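Local coordinates for uncharacterized protein (Trypanosoma congolense, PDB 4E40), which probably acts as a cell-surface receptor for the haptoglobin-hemoglobin complex, through which the parasite would take up heme and iron, at residues Glu54-Lys59 / Arg228-Ala233; Val64-Ala69 / Glu239-Ser244. All blocks are in the same frame, centred on the assembly; numbering follows the deposited sequence.

How the contacts relate
Contacts 1 and 2 join the same two helices, 28-73 and 192-246, and lie on the same side of the chain's centre, with their own centres about 15 Å apart and their nearest atoms about 5 Å apart. Their segments alternate along the chain: 54-59, 64-69, then 228-233 and 239-244. Both helices advance in the same direction, so contact 1 comes first on each and contact 2 follows farther out, toward the end of the elongated bundle. Helix 82-147 supplies neighbours to both. Together they show the N-terminal and C-terminal parts of the receptor domain laid side by side, with a leucine between them at one level and paired alanines farther along.

Contact 1. Residues Glu54-Lys59 / Arg228-Ala233. Unlike the reference sequence in segment 54-59: Asp55 (reference Glu).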
ATOM      1  N   GLU A  54      18.276   9.753   4.269  1.00 19.48           N
ATOM      2  CA  GLU A  54      19.062  10.222   5.340  1.00 20.07           C
ATOM      3  C   GLU A  54      20.530  10.391   4.923  1.00 18.88           C
ATOM      4  O   GLU A  54      21.180  11.345   5.364  1.00 18.59           O
ATOM      5  CB  GLU A  54      19.002   9.183   6.472  1.00 21.61           C
ATOM      6  CG  GLU A  54      17.651   9.200   7.177  1.00 23.40           C
ATOM      7  CD  GLU A  54      17.589   8.181   8.358  1.00 32.66           C
ATOM      8  OE1 GLU A  54      18.562   7.435   8.621  1.00 33.18           O
ATOM      9  OE2 GLU A  54      16.600   8.166   9.077  1.00 31.02           O
ATOM     10  N   ASP A  55      21.010   9.485   4.051  0.50 19.87           N
ATOM     11  CA  ASP A  55      22.374   9.559   3.549  0.50 20.70           C
ATOM     12  C   ASP A  55      22.508  10.825   2.722  0.50 18.04           C
ATOM     13  O   ASP A  55      23.488  11.549   2.860  0.50 17.74           O
ATOM     14  CB  ASP A  55      22.721   8.354   2.661  0.50 23.07           C
ATOM     15  CG  ASP A  55      24.206   8.322   2.266  0.50 28.13           C
ATOM     16  OD1 ASP A  55      25.078   8.342   3.164  0.50 32.31           O
ATOM     17  OD2 ASP A  55      24.524   8.252   1.062  0.50 31.74           O
ATOM     18  N   ILE A  56      21.498  11.072   1.884  1.00 17.44           N
ATOM     19  CA  ILE A  56      21.491  12.292   1.036  1.00 17.37           C
ATOM     20  C   ILE A  56      21.593  13.549   1.905  1.00 16.78           C
ATOM     21  O   ILE A  56      22.383  14.450   1.595  1.00 16.21           O
ATOM     22  CB  ILE A  56      20.208  12.320   0.161  1.00 17.72           C
ATOM     23  CG1 ILE A  56      20.439  11.308  -0.951  1.00 20.31           C
ATOM     24  CG2 ILE A  56      20.013  13.723  -0.433  1.00 17.69           C
ATOM     25  CD1 ILE A  56      19.147  11.022  -1.686  1.00 20.38           C
ATOM     26  N   LEU A  57      20.848  13.563   3.018  1.00 16.46           N
ATOM     27  CA  LEU A  57      20.855  14.731   3.895  1.00 17.00           C
ATOM     28  C   LEU A  57      22.230  14.893   4.552  1.00 16.36           C
ATOM     29  O   LEU A  57      22.714  15.999   4.657  1.00 18.34           O
ATOM     30  CB  LEU A  57      19.789  14.568   4.993  1.00 18.60           C
ATOM     31  CG  LEU A  57      19.558  15.912   5.693  1.00 22.79           C
ATOM     32  CD1 LEU A  57      19.360  17.165   4.819  1.00 27.24           C
ATOM     33  CD2 LEU A  57      18.364  15.763   6.628  1.00 24.89           C
ATOM     34  N   ALA A  58      22.806  13.799   5.003  1.00 17.17           N
ATOM     35  CA  ALA A  58      24.143  13.874   5.645  1.00 17.18           C
ATOM     36  C   ALA A  58      25.201  14.368   4.635  1.00 17.60           C
ATOM     37  O   ALA A  58      26.004  15.238   4.958  1.00 18.73           O
ATOM     38  CB  ALA A  58      24.473  12.503   6.209  1.00 17.75           C
ATOM     39  N   LYS A  59      25.155  13.862   3.380  1.00 18.30           N
ATOM     40  CA  LYS A  59      26.137  14.375   2.388  1.00 18.65           C
ATOM     41  C   LYS A  59      25.936  15.848   2.085  1.00 17.75           C
ATOM     42  O   LYS A  59      26.885  16.575   1.844  1.00 18.29           O
ATOM     43  CB  LYS A  59      26.023  13.545   1.084  1.00 19.71           C
ATOM     44  CG  LYS A  59      26.626  12.169   1.205  1.00 24.31           C
ATOM     45  CD  LYS A  59      26.342  11.378  -0.076  1.00 28.14           C
ATOM     46  CE  LYS A  59      27.059  10.021  -0.190  1.00 36.38           C
ATOM     47  NZ  LYS A  59      27.600   9.579   1.130  1.00 41.83           N
ATOM     48  N   ARG A 228      18.959  15.269  -7.301  1.00 18.39           N
ATOM     49  CA  ARG A 228      19.338  16.396  -8.183  1.00 16.93           C
ATOM     50  C   ARG A 228      19.869  17.598  -7.396  1.00 16.46           C
ATOM     51  O   ARG A 228      20.881  18.205  -7.761  1.00 17.15           O
ATOM     52  CB  ARG A 228      18.185  16.881  -9.059  1.00 17.43           C
ATOM     53  CG  ARG A 228      17.875  15.909 -10.218  1.00 19.59           C
ATOM     54  CD  ARG A 228      16.865  16.545 -11.167  1.00 19.90           C
ATOM     55  NE  ARG A 228      16.974  15.885 -12.497  1.00 22.20           N
ATOM     56  CZ  ARG A 228      15.988  15.825 -13.392  1.00 24.84           C
ATOM     57  NH1 ARG A 228      14.798  16.361 -13.111  1.00 27.38           N
ATOM     58  NH2 ARG A 228      16.183  15.192 -14.571  1.00 21.30           N
ATOM     59  N   GLN A 229      19.150  17.920  -6.324  1.00 15.95           N
ATOM     60  CA  GLN A 229      19.542  19.096  -5.501  1.00 16.05           C
ATOM     61  C   GLN A 229      20.843  18.824  -4.768  1.00 16.93           C
ATOM     62  O   GLN A 229      21.662  19.739  -4.592  1.00 16.26           O
ATOM     63  CB  GLN A 229      18.404  19.477  -4.555  1.00 16.90           C
ATOM     64  CG  GLN A 229      17.149  19.968  -5.296  1.00 19.18           C
ATOM     65  CD  GLN A 229      17.532  21.040  -6.259  1.00 21.83           C
ATOM     66  OE1 GLN A 229      18.158  22.028  -5.904  1.00 22.50           O
ATOM     67  NE2 GLN A 229      17.269  20.754  -7.592  1.00 29.66           N
ATOM     68  N   LEU A 230      21.044  17.581  -4.309  1.00 17.09           N
ATOM     69  CA  LEU A 230      22.331  17.211  -3.750  1.00 17.40           C
ATOM     70  C   LEU A 230      23.491  17.389  -4.710  1.00 17.73           C
ATOM     71  O   LEU A 230      24.545  17.909  -4.323  1.00 17.58           O
ATOM     72  CB  LEU A 230      22.312  15.762  -3.186  1.00 17.95           C
ATOM     73  CG  LEU A 230      23.671  15.343  -2.620  1.00 17.49           C
ATOM     74  CD1 LEU A 230      24.122  16.180  -1.358  1.00 18.42           C
ATOM     75  CD2 LEU A 230      23.537  13.839  -2.260  1.00 19.10           C
ATOM     76  N   GLU A 231      23.297  16.932  -5.954  1.00 17.64           N
ATOM     77  CA  GLU A 231      24.310  17.107  -6.966  1.00 19.01           C
ATOM     78  C   GLU A 231      24.676  18.606  -7.130  1.00 18.43           C
ATOM     79  O   GLU A 231      25.848  18.919  -7.245  1.00 18.29           O
ATOM     80  CB  GLU A 231      23.881  16.446  -8.262  1.00 21.55           C
ATOM     81  CG  GLU A 231      24.955  16.691  -9.294  1.00 26.15           C
ATOM     82  CD  GLU A 231      25.242  15.591 -10.276  1.00 33.63           C
ATOM     83  OE1 GLU A 231      24.808  14.442 -10.080  1.00 37.07           O
ATOM     84  OE2 GLU A 231      25.917  15.925 -11.280  1.00 34.52           O
ATOM     85  N   LYS A 232      23.663  19.481  -7.179  1.00 17.41           N
ATOM     86  CA  LYS A 232      23.910  20.908  -7.286  1.00 17.29           C
ATOM     87  C   LYS A 232      24.745  21.401  -6.087  1.00 16.24           C
ATOM     88  O   LYS A 232      25.741  22.099  -6.253  1.00 16.47           O
ATOM     89  CB  LYS A 232      22.575  21.653  -7.445  1.00 18.03           C
ATOM     90  CG  LYS A 232      22.873  23.152  -7.689  1.00 18.88           C
ATOM     91  CD  LYS A 232      21.618  24.003  -7.870  1.00 20.89           C
ATOM     92  CE  LYS A 232      20.792  23.587  -9.058  1.00 21.64           C
ATOM     93  NZ  LYS A 232      19.821  24.736  -9.324  1.00 20.03           N
ATOM     94  N   ALA A 233      24.323  20.972  -4.895  1.00 16.34           N
ATOM     95  CA  ALA A 233      25.004  21.421  -3.692  1.00 17.12           C
ATOM     96  C   ALA A 233      26.452  20.944  -3.671  1.00 17.36           C
ATOM     97  O   ALA A 233      27.337  21.715  -3.285  1.00 18.30           O
ATOM     98  CB  ALA A 233      24.271  20.927  -2.455  1.00 17.41           C
TER
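Leu230 reaches from helix 192-246 toward the backbone of Ile56 and Lys59, and its isobutyl group makes all of the contact from its side. The apolar part centres on Leu230 and Ile56, whose side chains meet at a slant. Leu230 CD2 lies 4.0 Å from CG2 of Ile56, and the same Ile56 methyl also meets Leu230 CB at 4.1 Å. Because Leu230 holds CG opposite its own backbone nitrogen (chi1 179°), the forked end is carried out into the gap between the helices, while Ile56 offers its CG2 branch. Leucine suits this place, where both residues are buried and its branched end can pack against the Ile56 methyl and the helix backbone at once.

The second kind of contact is of methyl carbon against main chain. Leu230 CD1 rests 3.8 Å from Ile56 O and 3.9 Å from Lys59 C. Lys59 adds the root of its side chain, with CB 4.1 Å from Leu230 CD1.

A lysine suits this margin: its first methylene borders the leucine, and the chain then leads away, NZ forming a long, weak salt bridge (3.4 Å) to Asp55 OD2 one turn earlier. Asp55 is modelled in two conformers, so this bridge is uncertain.

The Ile56 side chain also comes within about 4 Å of that of Lys52, which binds heme b in this protein, although no heme is bound here. Ile56 touches Val101 of helix 82-147 as well as Leu223 and Glu227 of helix 192-246, which places the contact where three long helices meet.

Contact 2. Residues Val64-Ala69 / Glu239-Ser244; sequences VERASA and EAETES. Unlike the reference sequence in segment 64-69: Val64 (reference Ala).
Arg66 NH2 and Glu241 OE1, in one of the two conformers modelled for Glu241, form a salt bridge that is also a hydrogen bond, 3.2 Å long and appreciably bent, with an angle of 138° at the hydrogen. Glu241 OE1 comes to the edge of the guanidinium, somewhat tilted from its plane, and NH2 in turn meets OE1 from well above the carboxylate plane (46°). The arginine turns at chi3 (-96°), bringing its end round to the glutamate, whose chain runs straight beyond CG to meet it. The aliphatic part of Arg66 accompanies the charges: CD lies 3.8 Å from Glu241 OE2. A water gives a further link, donating to Arg66 O at 2.6 Å and, weakly, to Glu241 OE2. The bridge, the CD contact and the water link to OE2 all rest on that one conformer and are uncertain to that extent.

Beneath this polar pair the helices meet through alanines. Ala67 CB and Ala240 CB are 4.2 Å apart, and the two CA atoms only 5.6 Å apart, a closeness that single methyl groups permit. Ala240 also touches Ala70, and Ser244 OG hydrogen-bonds to Ala70 O, adding a small polar residue to the buried line.

Here two parallel helices of the elongated bundle approach closely through facing alanines, with a charged pair at the margin, in the helical receptor domain of this trypanosome protein.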
ATOM      1  N   VAL A  64      27.732  21.594   2.508  1.00 18.93           N
ATOM      2  CA  VAL A  64      27.472  22.997   2.823  1.00 19.20           C
ATOM      3  C   VAL A  64      28.462  23.498   3.873  1.00 20.53           C
ATOM      4  O   VAL A  64      28.953  24.602   3.774  1.00 20.81           O
ATOM      5  CB  VAL A  64      26.013  23.198   3.241  1.00 22.05           C
ATOM      6  CG1 VAL A  64      25.808  24.587   3.792  1.00 25.07           C
ATOM      7  CG2 VAL A  64      25.199  23.053   1.951  1.00 22.52           C
ATOM      8  N   GLU A  65      28.794  22.630   4.826  1.00 20.80           N
ATOM      9  CA  GLU A  65      29.752  23.121   5.812  1.00 21.98           C
ATOM     10  C   GLU A  65      31.151  23.295   5.249  1.00 21.15           C
ATOM     11  O   GLU A  65      31.871  24.246   5.658  1.00 22.56           O
ATOM     12  CB  GLU A  65      29.659  22.280   7.112  1.00 22.96           C
ATOM     13  CG  GLU A  65      28.310  22.415   7.851  1.00 25.85           C
ATOM     14  CD  GLU A  65      27.787  23.865   8.021  1.00 30.79           C
ATOM     15  OE1 GLU A  65      28.510  24.759   8.498  1.00 35.17           O
ATOM     16  OE2 GLU A  65      26.640  24.149   7.616  1.00 30.00           O
ATOM     17  N   ARG A  66      31.568  22.429   4.333  1.00 20.60           N
ATOM     18  CA  ARG A  66      32.834  22.620   3.620  1.00 22.29           C
ATOM     19  C   ARG A  66      32.793  23.916   2.811  1.00 23.07           C
ATOM     20  O   ARG A  66      33.782  24.688   2.781  1.00 23.07           O
ATOM     21  CB  ARG A  66      33.152  21.439   2.759  1.00 25.52           C
ATOM     22  CG  ARG A  66      33.554  20.234   3.627  1.00 28.95           C
ATOM     23  CD  ARG A  66      34.102  19.098   2.756  1.00 33.40           C
ATOM     24  NE  ARG A  66      33.072  18.135   2.444  1.00 44.65           N
ATOM     25  CZ  ARG A  66      32.386  18.095   1.312  1.00 46.71           C
ATOM     26  NH1 ARG A  66      31.469  17.160   1.186  1.00 39.09           N
ATOM     27  NH2 ARG A  66      32.605  18.980   0.325  1.00 47.77           N
ATOM     28  N   ALA A  67      31.634  24.182   2.190  1.00 21.67           N
ATOM     29  CA  ALA A  67      31.540  25.434   1.430  1.00 22.71           C
ATOM     30  C   ALA A  67      31.628  26.665   2.378  1.00 22.83           C
ATOM     31  O   ALA A  67      32.309  27.667   2.036  1.00 22.67           O
ATOM     32  CB  ALA A  67      30.238  25.430   0.596  1.00 21.69           C
ATOM     33  N   SER A  68      30.968  26.591   3.545  1.00 23.40           N
ATOM     34  CA  SER A  68      30.947  27.672   4.542  1.00 24.11           C
ATOM     35  C   SER A  68      32.363  27.898   5.059  1.00 24.65           C
ATOM     36  O   SER A  68      32.793  29.060   5.231  1.00 24.04           O
ATOM     37  CB  SER A  68      30.049  27.338   5.708  1.00 28.62           C
ATOM     38  OG  SER A  68      28.681  27.466   5.306  1.00 36.78           O
ATOM     39  N   ALA A  69      33.091  26.785   5.244  1.00 23.69           N
ATOM     40  CA  ALA A  69      34.514  26.916   5.672  1.00 24.83           C
ATOM     41  C   ALA A  69      35.377  27.648   4.622  1.00 25.72           C
ATOM     42  O   ALA A  69      36.236  28.472   4.995  1.00 24.54           O
ATOM     43  CB  ALA A  69      35.104  25.579   6.093  1.00 25.25           C
ATOM     44  N   GLU A 239      33.300  23.828  -6.183  1.00 24.63           N
ATOM     45  CA  GLU A 239      33.801  25.102  -6.710  1.00 27.13           C
ATOM     46  C   GLU A 239      34.282  26.044  -5.618  1.00 25.27           C
ATOM     47  O   GLU A 239      35.362  26.675  -5.738  1.00 26.57           O
ATOM     48  CB  GLU A 239      32.792  25.775  -7.687  1.00 27.33           C
ATOM     49  CG  GLU A 239      33.578  26.888  -8.424  1.00 30.47           C
ATOM     50  CD  GLU A 239      32.749  27.952  -9.121  1.00 33.86           C
ATOM     51  OE1 GLU A 239      31.497  27.956  -9.021  1.00 35.88           O
ATOM     52  OE2 GLU A 239      33.423  28.828  -9.729  1.00 32.46           O
ATOM     53  N   ALA A 240      33.515  26.156  -4.539  1.00 24.45           N
ATOM     54  CA  ALA A 240      33.907  27.012  -3.434  1.00 24.71           C
ATOM     55  C   ALA A 240      35.284  26.556  -2.891  1.00 27.02           C
ATOM     56  O   ALA A 240      36.139  27.404  -2.639  1.00 27.69           O
ATOM     57  CB  ALA A 240      32.859  27.040  -2.332  1.00 24.64           C
ATOM     58  N   GLU A 241      35.483  25.254  -2.709  0.50 29.11           N
ATOM     59  CA  GLU A 241      36.773  24.748  -2.196  0.50 31.26           C
ATOM     60  C   GLU A 241      37.892  25.013  -3.201  0.50 33.63           C
ATOM     61  O   GLU A 241      38.917  25.628  -2.854  0.50 32.80           O
ATOM     62  CB  GLU A 241      36.682  23.251  -1.848  0.50 33.32           C
ATOM     63  CG  GLU A 241      35.700  22.943  -0.725  0.50 36.92           C
ATOM     64  CD  GLU A 241      35.780  21.509  -0.217  0.50 40.92           C
ATOM     65  OE1 GLU A 241      35.123  20.611  -0.791  0.50 45.19           O
ATOM     66  OE2 GLU A 241      36.472  21.293   0.792  0.50 43.21           O
ATOM     67  N   THR A 242      37.691  24.574  -4.441  1.00 32.05           N
ATOM     68  CA  THR A 242      38.708  24.714  -5.476  1.00 34.72           C
ATOM     69  C   THR A 242      39.152  26.179  -5.630  1.00 35.26           C
ATOM     70  O   THR A 242      40.362  26.493  -5.606  1.00 35.69           O
ATOM     71  CB  THR A 242      38.199  24.156  -6.830  1.00 34.68           C
ATOM     72  OG1 THR A 242      37.977  22.763  -6.709  1.00 37.53           O
ATOM     73  CG2 THR A 242      39.256  24.334  -7.923  1.00 36.95           C
ATOM     74  N   GLU A 243      38.195  27.100  -5.724  1.00 34.83           N
ATOM     75  CA  GLU A 243      38.547  28.511  -5.872  1.00 34.19           C
ATOM     76  C   GLU A 243      39.200  29.129  -4.643  1.00 34.54           C
ATOM     77  O   GLU A 243      40.104  29.987  -4.766  1.00 33.20           O
ATOM     78  CB  GLU A 243      37.330  29.338  -6.285  1.00 34.19           C
ATOM     79  CG  GLU A 243      36.834  28.978  -7.684  1.00 36.65           C
ATOM     80  CD  GLU A 243      37.789  29.456  -8.794  1.00 39.77           C
ATOM     81  OE1 GLU A 243      38.405  30.528  -8.651  1.00 42.26           O
ATOM     82  OE2 GLU A 243      37.926  28.757  -9.815  1.00 43.26           O
ATOM     83  N   SER A 244      38.751  28.697  -3.472  1.00 32.97           N
ATOM     84  CA  SER A 244      39.337  29.103  -2.193  1.00 36.09           C
ATOM     85  C   SER A 244      40.835  28.759  -2.156  1.00 38.26           C
ATOM     86  O   SER A 244      41.664  29.593  -1.708  1.00 41.00           O
ATOM     87  CB  SER A 244      38.614  28.384  -1.055  1.00 37.51           C
ATOM     88  OG  SER A 244      38.551  29.262   0.055  1.00 45.80           O
TER
HETATM   89  O   HOH W   1      36.269  23.987   2.888  1.00 36.08           O